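Local coordinates for protein triosephosphate isomerase (PDB 5UPR) that probably catalyses the interconversion of D-glyceraldehyde 3-phosphate and dihydroxyacetone phosphate in glycolysis and gluconeogenesis, as a homodimeric member of the triosephosphate isomerase family, at residues 66-72 / 95-100; 29-33 / 56-62; 231-235 / 257-263. All coordinates share one frame. Residues are numbered along the deposited sequence.

Interaction 1: 66-72 / 95-100; sequences QVAAQDS and IPWVVL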
ATOM      1  N   GLN A  66      -6.713   7.942 -17.561  1.00 74.96           N
ATOM      2  CA  GLN A  66      -6.150   8.474 -16.343  1.00 74.74           C
ATOM      3  C   GLN A  66      -5.697   7.321 -15.468  1.00 71.39           C
ATOM      4  O   GLN A  66      -6.130   6.195 -15.630  1.00 68.35           O
ATOM      5  CB  GLN A  66      -7.201   9.322 -15.652  1.00 77.45           C
ATOM      6  CG  GLN A  66      -7.620  10.573 -16.419  1.00 82.08           C
ATOM      7  CD  GLN A  66      -8.394  11.514 -15.559  1.00 85.98           C
ATOM      8  OE1 GLN A  66      -9.508  11.241 -15.206  1.00 86.67           O
ATOM      9  NE2 GLN A  66      -7.766  12.607 -15.157  1.00 88.89           N
ATOM     10  N   VAL A  67      -4.833   7.637 -14.507  1.00 24.20           N
ATOM     11  CA  VAL A  67      -4.269   6.596 -13.623  1.00 24.18           C
ATOM     12  C   VAL A  67      -4.879   6.703 -12.232  1.00 22.70           C
ATOM     13  O   VAL A  67      -5.304   7.778 -11.806  1.00 23.63           O
ATOM     14  CB  VAL A  67      -2.753   6.604 -13.563  1.00 26.37           C
ATOM     15  CG1 VAL A  67      -2.186   6.590 -14.965  1.00 28.72           C
ATOM     16  CG2 VAL A  67      -2.247   7.870 -12.883  1.00 28.77           C
ATOM     17  N   ALA A  68      -4.921   5.580 -11.540  1.00 22.04           N
ATOM     18  CA  ALA A  68      -5.408   5.467 -10.164  1.00 21.44           C
ATOM     19  C   ALA A  68      -4.483   4.656  -9.272  1.00 21.83           C
ATOM     20  O   ALA A  68      -3.853   3.719  -9.753  1.00 22.29           O
ATOM     21  CB  ALA A  68      -6.761   4.794 -10.135  1.00 20.85           C
ATOM     22  N   ALA A  69      -4.481   4.942  -7.971  1.00 19.85           N
ATOM     23  CA  ALA A  69      -3.946   3.990  -7.031  1.00 19.25           C
ATOM     24  C   ALA A  69      -5.059   3.047  -6.600  1.00 18.67           C
ATOM     25  O   ALA A  69      -6.236   3.415  -6.619  1.00 18.56           O
ATOM     26  CB  ALA A  69      -3.347   4.738  -5.798  1.00 19.37           C
ATOM     27  N   GLN A  70      -4.680   1.848  -6.125  1.00 18.44           N
ATOM     28  CA  GLN A  70      -5.626   0.806  -5.660  1.00 18.10           C
ATOM     29  C   GLN A  70      -6.102   0.956  -4.206  1.00 20.37           C
ATOM     30  O   GLN A  70      -6.928   0.116  -3.758  1.00 20.16           O
ATOM     31  CB  GLN A  70      -4.973  -0.581  -5.846  1.00 18.04           C
ATOM     32  CG  GLN A  70      -4.772  -0.996  -7.303  1.00 17.76           C
ATOM     33  CD  GLN A  70      -4.062  -2.356  -7.458  1.00 19.12           C
ATOM     34  OE1 GLN A  70      -4.033  -3.182  -6.488  1.00 18.57           O
ATOM     35  NE2 GLN A  70      -3.522  -2.618  -8.668  1.00 17.69           N
ATOM     36  N   ASP A  71      -5.576   1.968  -3.479  1.00 21.21           N
ATOM     37  CA  ASP A  71      -5.925   2.210  -2.070  1.00 21.55           C
ATOM     38  C   ASP A  71      -5.332   3.559  -1.757  1.00 22.12           C
ATOM     39  O   ASP A  71      -4.512   4.090  -2.527  1.00 22.21           O
ATOM     40  CB  ASP A  71      -5.296   1.154  -1.166  1.00 22.50           C
ATOM     41  CG  ASP A  71      -5.728   1.230   0.316  1.00 21.09           C
ATOM     42  OD1 ASP A  71      -6.815   1.727   0.672  1.00 20.26           O
ATOM     43  OD2 ASP A  71      -4.887   0.798   1.154  1.00 20.97           O
ATOM     44  N   SER A  72      -5.790   4.128  -0.642  1.00 21.12           N
ATOM     45  CA  SER A  72      -5.308   5.427  -0.156  1.00 21.10           C
ATOM     46  C   SER A  72      -5.467   5.450   1.373  1.00 20.17           C
ATOM     47  O   SER A  72      -6.440   4.893   1.863  1.00 20.67           O
ATOM     48  CB  SER A  72      -6.245   6.445  -0.816  1.00 22.46           C
ATOM     49  OG  SER A  72      -5.743   7.665  -0.613  1.00 26.22           O
ATOM     50  N   ILE A  95      -1.648  11.903  -9.543  1.00 25.38           N
ATOM     51  CA  ILE A  95      -2.513  10.761  -9.707  1.00 24.43           C
ATOM     52  C   ILE A  95      -3.927  11.248  -9.382  1.00 24.16           C
ATOM     53  O   ILE A  95      -4.174  11.631  -8.237  1.00 22.75           O
ATOM     54  CB  ILE A  95      -2.070   9.630  -8.767  1.00 23.02           C
ATOM     55  CG1 ILE A  95      -0.643   9.178  -9.112  1.00 23.43           C
ATOM     56  CG2 ILE A  95      -3.074   8.465  -8.843  1.00 22.74           C
ATOM     57  CD1 ILE A  95       0.046   8.375  -8.022  1.00 23.05           C
ATOM     58  N   PRO A  96      -4.865  11.223 -10.384  1.00 25.18           N
ATOM     59  CA  PRO A  96      -6.171  11.863 -10.088  1.00 24.92           C
ATOM     60  C   PRO A  96      -7.210  10.976  -9.412  1.00 24.33           C
ATOM     61  O   PRO A  96      -8.144  11.540  -8.844  1.00 24.06           O
ATOM     62  CB  PRO A  96      -6.673  12.332 -11.453  1.00 26.73           C
ATOM     63  CG  PRO A  96      -5.900  11.513 -12.457  1.00 26.54           C
ATOM     64  CD  PRO A  96      -4.654  10.997 -11.826  1.00 25.42           C
ATOM     65  N   TRP A  97      -7.028   9.641  -9.396  1.00 23.78           N
ATOM     66  CA  TRP A  97      -8.032   8.725  -8.907  1.00 23.38           C
ATOM     67  C   TRP A  97      -7.481   7.761  -7.878  1.00 23.59           C
ATOM     68  O   TRP A  97      -6.316   7.384  -7.932  1.00 23.23           O
ATOM     69  CB  TRP A  97      -8.644   7.877 -10.045  1.00 23.18           C
ATOM     70  CG  TRP A  97      -9.534   8.642 -10.936  1.00 23.92           C
ATOM     71  CD1 TRP A  97      -9.153   9.323 -12.024  1.00 24.69           C
ATOM     72  CD2 TRP A  97     -10.957   8.786 -10.855  1.00 24.55           C
ATOM     73  NE1 TRP A  97     -10.219   9.909 -12.626  1.00 25.21           N
ATOM     74  CE2 TRP A  97     -11.345   9.639 -11.914  1.00 25.30           C
ATOM     75  CE3 TRP A  97     -11.933   8.325  -9.969  1.00 25.04           C
ATOM     76  CZ2 TRP A  97     -12.654  10.030 -12.135  1.00 25.72           C
ATOM     77  CZ3 TRP A  97     -13.264   8.722 -10.168  1.00 24.63           C
ATOM     78  CH2 TRP A  97     -13.603   9.546 -11.244  1.00 26.10           C
ATOM     79  N   VAL A  98      -8.366   7.309  -6.995  1.00 22.40           N
ATOM     80  CA  VAL A  98      -8.105   6.190  -6.117  1.00 21.82           C
ATOM     81  C   VAL A  98      -9.310   5.224  -6.064  1.00 20.41           C
ATOM     82  O   VAL A  98     -10.457   5.679  -6.129  1.00 20.02           O
ATOM     83  CB  VAL A  98      -7.788   6.624  -4.681  1.00 22.76           C
ATOM     84  CG1 VAL A  98      -6.437   7.318  -4.701  1.00 25.95           C
ATOM     85  CG2 VAL A  98      -8.861   7.500  -4.039  1.00 23.01           C
ATOM     86  N   VAL A  99      -9.008   3.934  -5.898  1.00 18.64           N
ATOM     87  CA  VAL A  99      -9.999   2.909  -5.597  1.00 18.09           C
ATOM     88  C   VAL A  99     -10.053   2.713  -4.104  1.00 18.20           C
ATOM     89  O   VAL A  99      -8.993   2.507  -3.463  1.00 17.14           O
ATOM     90  CB  VAL A  99      -9.623   1.579  -6.269  1.00 18.16           C
ATOM     91  CG1 VAL A  99     -10.659   0.493  -5.960  1.00 18.36           C
ATOM     92  CG2 VAL A  99      -9.417   1.765  -7.826  1.00 18.65           C
ATOM     93  N   LEU A 100     -11.262   2.799  -3.511  1.00 18.14           N
ATOM     94  CA  LEU A 100     -11.408   2.624  -2.049  1.00 18.33           C
ATOM     95  C   LEU A 100     -12.505   1.657  -1.719  1.00 17.78           C
ATOM     96  O   LEU A 100     -13.556   1.609  -2.415  1.00 18.10           O
ATOM     97  CB  LEU A 100     -11.701   3.989  -1.426  1.00 19.19           C
ATOM     98  CG  LEU A 100     -10.483   4.927  -1.340  1.00 20.37           C
ATOM     99  CD1 LEU A 100     -10.836   6.263  -0.695  1.00 20.66           C
ATOM    100  CD2 LEU A 100      -9.376   4.271  -0.527  1.00 20.37           C
TER

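Interaction 2: 29-33 / 56-62; sequences VDMLN and VQDSLRQ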
ATOM      1  N   VAL A  29       0.371  -0.480 -21.388  1.00 31.28           N
ATOM      2  CA  VAL A  29       0.382   0.912 -21.805  1.00 32.16           C
ATOM      3  C   VAL A  29       0.386   0.990 -23.355  1.00 33.90           C
ATOM      4  O   VAL A  29      -0.369   1.777 -23.940  1.00 33.82           O
ATOM      5  CB  VAL A  29       1.606   1.665 -21.228  1.00 33.39           C
ATOM      6  CG1 VAL A  29       1.824   3.008 -21.949  1.00 35.74           C
ATOM      7  CG2 VAL A  29       1.474   1.905 -19.731  1.00 31.53           C
ATOM      8  N   ASP A  30       1.218   0.159 -23.999  1.00 35.81           N
ATOM      9  CA  ASP A  30       1.256   0.107 -25.476  1.00 37.16           C
ATOM     10  C   ASP A  30      -0.124  -0.297 -26.058  1.00 38.08           C
ATOM     11  O   ASP A  30      -0.572   0.251 -27.052  1.00 37.99           O
ATOM     12  CB  ASP A  30       2.294  -0.889 -25.974  1.00 39.74           C
ATOM     13  CG  ASP A  30       3.771  -0.443 -25.686  1.00 41.89           C
ATOM     14  OD1 ASP A  30       4.016   0.706 -25.243  1.00 44.24           O
ATOM     15  OD2 ASP A  30       4.694  -1.264 -25.842  1.00 40.82           O
HETATM   16  N   MSE A  31      -0.803  -1.249 -25.431  1.00 38.10           N
HETATM   17  CA  MSE A  31      -2.160  -1.624 -25.864  1.00 39.49           C
HETATM   18  C   MSE A  31      -3.087  -0.439 -25.761  1.00 38.07           C
HETATM   19  O   MSE A  31      -3.873  -0.213 -26.664  1.00 35.62           O
HETATM   20  CB  MSE A  31      -2.727  -2.728 -24.975  1.00 40.93           C
HETATM   21  CG  MSE A  31      -4.112  -3.217 -25.371  1.00 45.06           C
HETATM   22 SE   MSE A  31      -4.781  -4.229 -23.843  0.82 50.34          SE
HETATM   23  CE  MSE A  31      -5.206  -2.657 -22.793  1.00 48.55           C
ATOM     24  N   LEU A  32      -3.012   0.325 -24.672  1.00 37.33           N
ATOM     25  CA  LEU A  32      -3.942   1.450 -24.479  1.00 37.29           C
ATOM     26  C   LEU A  32      -3.632   2.583 -25.483  1.00 39.73           C
ATOM     27  O   LEU A  32      -4.567   3.184 -26.049  1.00 40.80           O
ATOM     28  CB  LEU A  32      -3.877   1.959 -23.048  1.00 34.67           C
ATOM     29  CG  LEU A  32      -4.423   0.990 -21.966  1.00 33.89           C
ATOM     30  CD1 LEU A  32      -3.905   1.406 -20.611  1.00 32.45           C
ATOM     31  CD2 LEU A  32      -5.970   0.894 -21.969  1.00 35.37           C
ATOM     32  N   ASN A  33      -2.322   2.829 -25.719  1.00 38.97           N
ATOM     33  CA  ASN A  33      -1.886   3.857 -26.670  1.00 39.39           C
ATOM     34  C   ASN A  33      -2.239   3.533 -28.137  1.00 43.31           C
ATOM     35  O   ASN A  33      -2.520   4.440 -28.894  1.00 43.89           O
ATOM     36  CB  ASN A  33      -0.366   4.104 -26.583  1.00 39.22           C
ATOM     37  CG  ASN A  33       0.044   4.880 -25.336  1.00 37.40           C
ATOM     38  OD1 ASN A  33      -0.754   5.585 -24.730  1.00 35.11           O
ATOM     39  ND2 ASN A  33       1.293   4.780 -24.980  1.00 36.40           N
ATOM     40  N   VAL A  56       3.569   4.255 -15.866  1.00 32.21           N
ATOM     41  CA  VAL A  56       2.363   4.440 -16.668  1.00 30.52           C
ATOM     42  C   VAL A  56       2.162   5.932 -16.966  1.00 30.97           C
ATOM     43  O   VAL A  56       1.908   6.309 -18.127  1.00 29.47           O
ATOM     44  CB  VAL A  56       1.115   3.859 -15.963  1.00 29.19           C
ATOM     45  CG1 VAL A  56      -0.138   4.142 -16.728  1.00 29.80           C
ATOM     46  CG2 VAL A  56       1.244   2.369 -15.782  1.00 29.31           C
ATOM     47  N   GLN A  57       2.311   6.789 -15.933  1.00 29.88           N
ATOM     48  CA  GLN A  57       2.193   8.243 -16.136  1.00 31.25           C
ATOM     49  C   GLN A  57       3.198   8.769 -17.171  1.00 35.33           C
ATOM     50  O   GLN A  57       2.873   9.682 -17.947  1.00 34.41           O
ATOM     51  CB  GLN A  57       2.433   9.030 -14.847  1.00 30.53           C
ATOM     52  CG  GLN A  57       1.419   8.842 -13.791  1.00 29.04           C
ATOM     53  CD  GLN A  57       1.766   9.551 -12.511  1.00 29.50           C
ATOM     54  OE1 GLN A  57       2.809   9.266 -11.885  1.00 30.30           O
ATOM     55  NE2 GLN A  57       0.935  10.496 -12.140  1.00 26.64           N
ATOM     56  N   ASP A  58       4.416   8.217 -17.184  1.00 37.47           N
ATOM     57  CA  ASP A  58       5.421   8.678 -18.139  1.00 39.54           C
ATOM     58  C   ASP A  58       5.213   8.274 -19.576  1.00 39.97           C
ATOM     59  O   ASP A  58       5.672   9.005 -20.467  1.00 39.74           O
ATOM     60  CB  ASP A  58       6.809   8.154 -17.757  1.00 44.25           C
ATOM     61  CG  ASP A  58       7.331   8.768 -16.449  1.00 47.45           C
ATOM     62  OD1 ASP A  58       6.608   9.589 -15.785  1.00 52.94           O
ATOM     63  OD2 ASP A  58       8.443   8.380 -16.068  1.00 51.58           O
ATOM     64  N   SER A  59       4.608   7.107 -19.831  1.00 35.95           N
ATOM     65  CA  SER A  59       4.479   6.573 -21.186  1.00 38.07           C
ATOM     66  C   SER A  59       3.060   6.602 -21.770  1.00 35.79           C
ATOM     67  O   SER A  59       2.891   6.418 -22.983  1.00 36.04           O
ATOM     68  CB  SER A  59       5.062   5.157 -21.268  1.00 40.03           C
ATOM     69  OG  SER A  59       4.482   4.332 -20.282  1.00 40.78           O
ATOM     70  N   LEU A  60       2.048   6.863 -20.962  1.00 81.89           N
ATOM     71  CA  LEU A  60       0.682   6.881 -21.473  1.00 81.18           C
ATOM     72  C   LEU A  60       0.471   8.157 -22.252  1.00 83.79           C
ATOM     73  O   LEU A  60       0.863   9.213 -21.807  1.00 84.72           O
ATOM     74  CB  LEU A  60      -0.290   6.688 -20.315  1.00 78.88           C
ATOM     75  CG  LEU A  60      -1.745   6.295 -20.436  1.00 78.02           C
ATOM     76  CD1 LEU A  60      -1.937   4.961 -21.109  1.00 77.44           C
ATOM     77  CD2 LEU A  60      -2.284   6.245 -19.016  1.00 76.02           C
ATOM     78  N   ARG A  61      -0.091   8.034 -23.456  1.00 85.42           N
ATOM     79  CA  ARG A  61      -0.186   9.100 -24.500  1.00 89.04           C
ATOM     80  C   ARG A  61      -1.650   9.217 -24.986  1.00 90.56           C
ATOM     81  O   ARG A  61      -1.898   9.561 -26.150  1.00 94.00           O
ATOM     82  CB  ARG A  61       0.613   8.756 -25.806  1.00 91.50           C
ATOM     83  CG  ARG A  61       2.130   8.826 -25.737  1.00 91.62           C
ATOM     84  CD  ARG A  61       2.726   7.613 -26.430  1.00 92.58           C
ATOM     85  NE  ARG A  61       2.411   7.565 -27.876  1.00 96.76           N
ATOM     86  CZ  ARG A  61       2.303   6.444 -28.613  1.00 98.66           C
ATOM     87  NH1 ARG A  61       2.459   5.229 -28.063  1.00 97.37           N
ATOM     88  NH2 ARG A  61       2.012   6.509 -29.914  1.00101.93           N
ATOM     89  N   GLN A  62      -2.589   8.903 -24.118  1.00 88.38           N
ATOM     90  CA  GLN A  62      -4.015   9.044 -24.352  1.00 89.98           C
ATOM     91  C   GLN A  62      -4.390   9.936 -23.179  1.00 89.59           C
ATOM     92  O   GLN A  62      -4.256   9.476 -22.057  1.00 86.15           O
ATOM     93  CB  GLN A  62      -4.656   7.670 -24.256  1.00 87.86           C
ATOM     94  CG  GLN A  62      -4.383   6.878 -25.496  1.00 89.54           C
ATOM     95  CD  GLN A  62      -5.594   6.660 -26.358  1.00 92.90           C
ATOM     96  OE1 GLN A  62      -6.628   7.295 -26.203  1.00 94.43           O
ATOM     97  NE2 GLN A  62      -5.479   5.673 -27.246  1.00 94.38           N
TER

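Interaction 3: 231-235 / 257-263; sequences AKELF and IIDAAKQ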
ATOM      1  N   ALA A 231     -20.542  -7.499 -21.605  1.00 28.15           N
ATOM      2  CA  ALA A 231     -20.654  -6.078 -21.252  1.00 27.01           C
ATOM      3  C   ALA A 231     -21.741  -5.330 -21.976  1.00 27.89           C
ATOM      4  O   ALA A 231     -22.441  -4.508 -21.378  1.00 25.01           O
ATOM      5  CB  ALA A 231     -19.293  -5.373 -21.487  1.00 27.53           C
ATOM      6  N   LYS A 232     -21.923  -5.615 -23.270  1.00 29.67           N
ATOM      7  CA  LYS A 232     -22.974  -4.887 -24.013  1.00 31.97           C
ATOM      8  C   LYS A 232     -24.354  -5.117 -23.431  1.00 29.91           C
ATOM      9  O   LYS A 232     -25.084  -4.202 -23.279  1.00 29.03           O
ATOM     10  CB  LYS A 232     -22.975  -5.243 -25.489  1.00 35.80           C
ATOM     11  CG  LYS A 232     -21.826  -4.629 -26.245  1.00 39.81           C
ATOM     12  CD  LYS A 232     -21.944  -4.968 -27.739  1.00 43.29           C
ATOM     13  CE  LYS A 232     -21.359  -3.879 -28.639  1.00 47.89           C
ATOM     14  NZ  LYS A 232     -21.630  -2.466 -28.167  1.00 48.64           N
ATOM     15  N   GLU A 233     -24.695  -6.349 -23.087  1.00 30.55           N
ATOM     16  CA  GLU A 233     -25.989  -6.640 -22.489  1.00 30.40           C
ATOM     17  C   GLU A 233     -26.116  -5.934 -21.120  1.00 30.13           C
ATOM     18  O   GLU A 233     -27.133  -5.296 -20.830  1.00 30.72           O
ATOM     19  CB  GLU A 233     -26.180  -8.148 -22.344  1.00 31.43           C
ATOM     20  CG  GLU A 233     -27.576  -8.562 -21.879  1.00 31.54           C
ATOM     21  CD  GLU A 233     -27.643 -10.014 -21.375  1.00 31.53           C
ATOM     22  OE1 GLU A 233     -26.648 -10.778 -21.410  1.00 30.89           O
ATOM     23  OE2 GLU A 233     -28.715 -10.440 -20.966  1.00 31.51           O
ATOM     24  N   LEU A 234     -25.072  -6.011 -20.315  1.00 28.11           N
ATOM     25  CA  LEU A 234     -25.088  -5.309 -19.016  1.00 27.39           C
ATOM     26  C   LEU A 234     -25.351  -3.814 -19.120  1.00 26.77           C
ATOM     27  O   LEU A 234     -26.160  -3.267 -18.371  1.00 24.05           O
ATOM     28  CB  LEU A 234     -23.782  -5.579 -18.247  1.00 27.31           C
ATOM     29  CG  LEU A 234     -23.728  -6.932 -17.527  1.00 27.38           C
ATOM     30  CD1 LEU A 234     -22.276  -7.216 -17.220  1.00 28.31           C
ATOM     31  CD2 LEU A 234     -24.492  -6.790 -16.242  1.00 27.84           C
ATOM     32  N   PHE A 235     -24.725  -3.193 -20.126  1.00 26.36           N
ATOM     33  CA  PHE A 235     -24.785  -1.748 -20.328  1.00 27.06           C
ATOM     34  C   PHE A 235     -26.120  -1.233 -20.897  1.00 28.41           C
ATOM     35  O   PHE A 235     -26.328  -0.013 -20.983  1.00 29.43           O
ATOM     36  CB  PHE A 235     -23.633  -1.323 -21.261  1.00 27.25           C
ATOM     37  CG  PHE A 235     -23.369   0.163 -21.284  1.00 28.05           C
ATOM     38  CD1 PHE A 235     -22.756   0.819 -20.208  1.00 28.75           C
ATOM     39  CD2 PHE A 235     -23.759   0.916 -22.387  1.00 30.38           C
ATOM     40  CE1 PHE A 235     -22.551   2.189 -20.233  1.00 30.04           C
ATOM     41  CE2 PHE A 235     -23.559   2.289 -22.436  1.00 30.71           C
ATOM     42  CZ  PHE A 235     -22.950   2.939 -21.374  1.00 30.32           C
ATOM     43  N   ILE A 257     -14.311  -4.069 -23.635  1.00 27.96           N
ATOM     44  CA  ILE A 257     -15.237  -3.627 -22.593  1.00 26.37           C
ATOM     45  C   ILE A 257     -15.439  -2.127 -22.701  1.00 27.10           C
ATOM     46  O   ILE A 257     -16.565  -1.673 -22.606  1.00 27.67           O
ATOM     47  CB  ILE A 257     -14.799  -4.058 -21.190  1.00 25.36           C
ATOM     48  CG1 ILE A 257     -14.826  -5.575 -21.057  1.00 25.07           C
ATOM     49  CG2 ILE A 257     -15.697  -3.440 -20.106  1.00 23.91           C
ATOM     50  CD1 ILE A 257     -13.989  -6.157 -19.908  1.00 24.42           C
ATOM     51  N   ILE A 258     -14.362  -1.373 -22.946  1.00 27.71           N
ATOM     52  CA  ILE A 258     -14.448   0.069 -23.162  1.00 28.99           C
ATOM     53  C   ILE A 258     -15.401   0.368 -24.306  1.00 31.73           C
ATOM     54  O   ILE A 258     -16.298   1.207 -24.184  1.00 33.93           O
ATOM     55  CB  ILE A 258     -13.053   0.716 -23.472  1.00 28.91           C
ATOM     56  CG1 ILE A 258     -12.134   0.662 -22.252  1.00 28.10           C
ATOM     57  CG2 ILE A 258     -13.198   2.149 -24.000  1.00 29.01           C
ATOM     58  CD1 ILE A 258     -10.655   0.864 -22.586  1.00 28.66           C
ATOM     59  N   ASP A 259     -15.216  -0.342 -25.409  1.00 33.76           N
ATOM     60  CA  ASP A 259     -16.113  -0.203 -26.562  1.00 36.64           C
ATOM     61  C   ASP A 259     -17.599  -0.496 -26.256  1.00 35.94           C
ATOM     62  O   ASP A 259     -18.461   0.105 -26.798  1.00 34.74           O
ATOM     63  CB  ASP A 259     -15.605  -1.076 -27.684  1.00 38.82           C
ATOM     64  CG  ASP A 259     -16.094  -0.596 -29.028  1.00 43.31           C
ATOM     65  OD1 ASP A 259     -16.002   0.629 -29.352  1.00 44.56           O
ATOM     66  OD2 ASP A 259     -16.578  -1.463 -29.762  1.00 46.98           O
ATOM     67  N   ALA A 260     -17.872  -1.424 -25.361  1.00 32.11           N
ATOM     68  CA  ALA A 260     -19.254  -1.711 -24.917  1.00 32.22           C
ATOM     69  C   ALA A 260     -19.926  -0.596 -24.116  1.00 33.74           C
ATOM     70  O   ALA A 260     -21.133  -0.504 -24.129  1.00 34.40           O
ATOM     71  CB  ALA A 260     -19.310  -2.988 -24.108  1.00 31.40           C
ATOM     72  N   ALA A 261     -19.148   0.208 -23.383  1.00 33.72           N
ATOM     73  CA  ALA A 261     -19.681   1.316 -22.605  1.00 34.78           C
ATOM     74  C   ALA A 261     -19.988   2.638 -23.446  1.00 38.61           C
ATOM     75  O   ALA A 261     -19.748   3.742 -23.030  1.00 38.14           O
ATOM     76  CB  ALA A 261     -18.753   1.615 -21.456  1.00 35.17           C
ATOM     77  N   LYS A 262     -20.652   2.453 -24.582  1.00 42.98           N
ATOM     78  CA  LYS A 262     -21.146   3.498 -25.490  1.00 46.43           C
ATOM     79  C   LYS A 262     -22.541   3.096 -25.931  1.00 44.54           C
ATOM     80  O   LYS A 262     -22.877   1.900 -26.119  1.00 45.99           O
ATOM     81  CB  LYS A 262     -20.294   3.581 -26.731  1.00 51.90           C
ATOM     82  CG  LYS A 262     -18.843   3.846 -26.434  1.00 57.10           C
ATOM     83  CD  LYS A 262     -18.100   4.221 -27.690  1.00 60.99           C
ATOM     84  CE  LYS A 262     -17.537   3.037 -28.441  1.00 62.68           C
ATOM     85  NZ  LYS A 262     -16.065   3.256 -28.631  1.00 65.20           N
ATOM     86  N   GLN A 263     -23.343   4.109 -26.103  1.00 44.39           N
ATOM     87  CA  GLN A 263     -24.645   3.915 -26.668  1.00 46.63           C
ATOM     88  C   GLN A 263     -24.534   4.543 -28.057  1.00 44.92           C
ATOM     89  O   GLN A 263     -24.122   5.662 -28.197  1.00 50.03           O
ATOM     90  CB  GLN A 263     -25.640   4.608 -25.788  1.00 44.09           C
ATOM     91  CG  GLN A 263     -27.077   4.166 -25.934  1.00 46.51           C
ATOM     92  CD  GLN A 263     -27.950   5.003 -25.025  1.00 50.85           C
ATOM     93  OE1 GLN A 263     -29.179   5.116 -25.173  1.00 56.89           O
ATOM     94  NE2 GLN A 263     -27.298   5.659 -24.103  1.00 49.23           N
TER
HETATM   95  O   HOH W   1     -23.073  -0.909 -25.643  1.00 32.28           O

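Interaction 1: 66-72 / 95-100
Ala68 and Ala69 form the centre of a parallel strand pair. Ala68 pairs with Trp97 at a CA-CA distance of 4.4 Å, and Ala68 CB meets Trp97 CB at 3.6 Å. On the other face of the sheet Ala69 pairs with Val98, with Ala69 CB 4.2 Å from Val98 CG1. Val67 CG2 packs on Ile95 CG2 at 4.2 Å and on Pro96 CD at 4.1 Å.

The backbone bonds follow the parallel pattern: Ala69 bonds to Trp97 and Val99, the residues on either side of its partner Val98. Ala69 N donates to Trp97 O (3.1 Å), and Val99 N donates to Ala69 O (2.9 Å). Ala68 CA also makes a CA-H...O contact with Trp97 O at 3.1 Å.

At the N-terminal edge, Trp97 NE1 donates to Gln66 OE1 at 3.0 Å, although Gln66 is poorly ordered. Past the C-terminal end, the chain of Gln70 to Ser72 turns off the sheet. Asp71 forms salt bridges with Lys123 and Arg105. Gln70 OE1 accepts a hydrogen bond from Gly83 N of the second subunit.

These strands bracket helix 87-92 in a beta-alpha-beta unit of the TIM barrel. Apolar pairs and backbone bonds thus form the middle of the contact, with polar side chains at both ends. Past strand 65-69, Asp71 ties the chain to helices 103-107 and 117-129, and Gln70 ties it to the second subunit.

Interaction 2: 29-33 / 56-62
Asn33 makes two hydrogen bonds through its side-chain amide. Its ND2 donates to Ser59 O at 3.0 Å, and its OD1 accepts from Arg61 N at 2.8 Å. One amide thus serves both a carbonyl and an NH where the chain leaves helix 53-59. Leu60, between these two partners, is the first residue there with non-helical backbone angles. The Asn33 side chain therefore binds backbone groups on both sides of this break. Gln62 NE2 comes within 2.9 Å of Leu32 O, but the Gln62 side chain is poorly ordered.

Packing lies beside the polar bonds. Val29 points toward the other segment and has 76 Å² covered. Its CG2 meets Val56 CG2 at 4.0 Å, and its CG1 lies 4.3 Å from Leu60 CD1. Val29 CG1 also approaches Ser59 OG at 3.4 Å. That hydroxyl is hydrogen-bonded to Gln55 O of its own helix. Leu60 CD1 reaches Leu32 CB as well, at 4.1 Å.

The contact joins two successive outer helices of the TIM barrel, 22-34 and 53-59. Strand 42-47 runs between them in the chain. Inward, Val56 and Leu60 rest on Val67 of strand 65-69. Leu32 touches Phe254 and Met31, a selenomethionine, touches Val255, so helix 22-34 packs against helix 53-59 and also against helix 253-260.

Interaction 3: 231-235 / 257-263
Phe235 and Ala260 have the most surface covered, 85 and 73 Å². Phe235 lies near the C-terminal end of helix 228-234, and its ring lies against the chain that leaves helix 253-260. Ala261 CA sits over the ring face, 3.7 Å from the centroid of the Phe235 ring and only 7° off the ring normal. This is a CH-pi contact. Ala261 CB is also 4.0 Å from Phe235 CE1. The geometry suits the shape of the backbone there: Ala261 is the centre of an inverse gamma turn, with a weak hydrogen bond from Lys262 N to Ala260 O at 3.0 Å. The ring also approaches the next residue, with Phe235 CE2 3.6 Å from Lys262 N.

Ala260 points toward the opposite helix. Its CB meets Ala231 CB at 3.5 Å and Lys232 CG at 3.7 Å. With methyl groups facing each other, the backbones come close: the CA atoms of Lys232 and Ala260 are 5.0 Å apart. Ala231 CB also lies 4.3 Å from Ile257 CG2.

No direct hydrogen bond crosses this contact. A water forms the polar link instead. It donates to Ala260 O (2.5 Å) and Lys262 O (2.9 Å), and accepts a weak bond from Lys232 NZ (3.3 Å).

In the barrel, helices 228-234 and 253-260 come before and after strand 242-245. Ala231 and Ile257 both rest on Phe243 of that strand. Ala261 reaches Val12 of strand 10-15, and Leu234 touches Ala195 of helix 192-209.

In the fold
Interaction 1 is a buried strand pair in the barrel wall, whereas interactions 2 and 3 are partly buried contacts between outer helices. Interactions 1 and 2 share a packing interface: Val67 CG1 lies 3.6 Å from Val56 CG1, and helix 53-59 leads into strand 65-69. Interaction 3 lies across the chain's centre from interaction 1, with centres about 23 Å apart. It does not touch interaction 2, yet helix 22-34 of interaction 2 touches helix 253-260 of interaction 3. Interaction 1 combines backbone strand bonds with apolar side-chain contacts. The helix pairs differ: an asparagine amide binds backbone at one, while at the other a phenylalanine ring packs on the backbone by a CH-pi contact and a water makes the polar link.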